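Local coordinates for protein putative NAD dependent dehydrogenase (Micromonospora echinospora, PDB 6NOR) that probably acts as an NAD-dependent oxidoreductase in the biosynthesis of the aminoglycoside gentamicin, at residues V138-G143 with R318-A323. Residues are numbered along the deposited sequence; the frame is centred on the assembly and turned at random.
Sequences VLAHGG and RQVVDA
Val138 and Ala140 meet Ala323 and Val320 in a small, buried, mainly apolar helix-on-sheet contact at the edge strand of the Rossmann-fold sheet. Strand 139-141 is the last in the order of this parallel nucleotide-binding sheet, beside strand 111-114, while helix 313-326 returns to the Rossmann domain after all but the last strand of the mixed sheet, in a chain that pairs this domain with a GFO/IDH/MocA C-terminal domain. The two segments run in roughly opposite senses, so that the start of the strand lies by Ala323 and its middle by Val320, with 7.0 Å between Ala140 CA and Val320 CA. Each of the two pairs sets an alanine methyl against a valine branch, and no hydrogen bond crosses the gap. Val138 places CG1 anti to its backbone N (chi1 174°), which leaves CG2 to approach both CB and the carbonyl O of Ala323, each at 4.2 Å. His141 directs its CB away from the helix, its NE2 hydrogen-bonded to Glu204. Further along, Gly142, the centre of an inverse gamma turn closed by a weak bond from Gly143 N to His141 O (3.0 Å), touches NAD; the same strand thus leads on to the cofactor, though the side chain of Val320 itself stays about 12 Å from it. On the helix, Asp322 forms salt bridges with Arg48 and Arg328. The shortest approach between strand and helix is made by the Val320 branch beside its backbone N, whose CG2 lies 3.9 Å from Ala140 CB.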
# COMPACT_ATOMS: atom_id res chain seq x y z
N VAL A 138 23.66 -28.38 23.24
CA VAL A 138 22.55 -27.68 22.62
C VAL A 138 22.30 -28.25 21.24
O VAL A 138 23.23 -28.42 20.44
CB VAL A 138 22.81 -26.16 22.52
CG1 VAL A 138 21.68 -25.47 21.73
CG2 VAL A 138 22.99 -25.54 23.90
N LEU A 139 21.04 -28.58 21.00
CA LEU A 139 20.51 -28.84 19.67
C LEU A 139 19.57 -27.69 19.30
O LEU A 139 18.62 -27.40 20.00
CB LEU A 139 19.76 -30.17 19.61
CG LEU A 139 18.94 -30.49 18.34
CD1 LEU A 139 19.80 -30.53 17.11
CD2 LEU A 139 18.18 -31.80 18.49
N ALA A 140 19.86 -27.02 18.19
CA ALA A 140 19.08 -25.88 17.80
C ALA A 140 18.74 -26.05 16.35
O ALA A 140 19.47 -26.73 15.64
CB ALA A 140 19.87 -24.58 18.03
N HIS A 141 17.63 -25.47 15.91
CA HIS A 141 17.22 -25.65 14.51
C HIS A 141 16.99 -24.31 13.83
O HIS A 141 16.63 -23.33 14.46
CB HIS A 141 15.97 -26.51 14.41
CG HIS A 141 14.74 -25.87 14.99
ND1 HIS A 141 14.44 -25.91 16.33
CD2 HIS A 141 13.74 -25.17 14.40
CE1 HIS A 141 13.32 -25.25 16.55
NE2 HIS A 141 12.87 -24.79 15.39
N GLY A 142 17.18 -24.30 12.51
CA GLY A 142 17.18 -23.06 11.75
C GLY A 142 15.85 -22.47 11.32
O GLY A 142 15.72 -22.07 10.17
N GLY A 143 14.87 -22.38 12.22
CA GLY A 143 13.68 -21.59 11.94
C GLY A 143 13.86 -20.11 12.18
O GLY A 143 13.44 -19.59 13.19
N ARG A 318 22.59 -15.28 17.31
CA ARG A 318 23.05 -14.69 18.55
C ARG A 318 22.50 -15.47 19.72
O ARG A 318 23.19 -15.74 20.68
CB ARG A 318 22.66 -13.22 18.66
CG ARG A 318 23.25 -12.58 19.91
CD ARG A 318 22.71 -11.19 20.16
NE ARG A 318 22.86 -10.31 19.00
CZ ARG A 318 21.84 -9.72 18.38
NH1 ARG A 318 20.60 -9.91 18.81
NH2 ARG A 318 22.06 -8.93 17.34
N GLN A 319 21.24 -15.84 19.64
CA GLN A 319 20.63 -16.58 20.72
C GLN A 319 21.14 -18.01 20.83
O GLN A 319 21.19 -18.57 21.91
CB GLN A 319 19.12 -16.58 20.56
CG GLN A 319 18.57 -15.22 20.85
CD GLN A 319 17.08 -15.24 21.02
OE1 GLN A 319 16.51 -16.20 21.54
NE2 GLN A 319 16.43 -14.17 20.56
N VAL A 320 21.53 -18.60 19.71
CA VAL A 320 22.13 -19.93 19.76
C VAL A 320 23.51 -19.89 20.44
O VAL A 320 23.80 -20.70 21.32
CB VAL A 320 22.27 -20.51 18.36
CG1 VAL A 320 23.15 -21.72 18.39
CG2 VAL A 320 20.88 -20.87 17.81
N VAL A 321 24.33 -18.93 20.06
CA VAL A 321 25.61 -18.71 20.70
C VAL A 321 25.47 -18.36 22.19
O VAL A 321 26.24 -18.84 23.01
CB VAL A 321 26.38 -17.61 19.97
CG1 VAL A 321 27.63 -17.22 20.76
CG2 VAL A 321 26.74 -18.08 18.56
N ASP A 322 24.47 -17.56 22.56
CA ASP A 322 24.20 -17.27 23.96
C ASP A 322 23.84 -18.55 24.73
O ASP A 322 24.18 -18.68 25.89
CB ASP A 322 23.06 -16.26 24.13
CG ASP A 322 23.42 -14.86 23.60
OD1 ASP A 322 24.62 -14.55 23.42
OD2 ASP A 322 22.48 -14.07 23.38
N ALA A 323 23.15 -19.49 24.08
CA ALA A 323 22.77 -20.73 24.74
C ALA A 323 23.99 -21.60 25.02
O ALA A 323 24.12 -22.16 26.09
CB ALA A 323 21.76 -21.50 23.90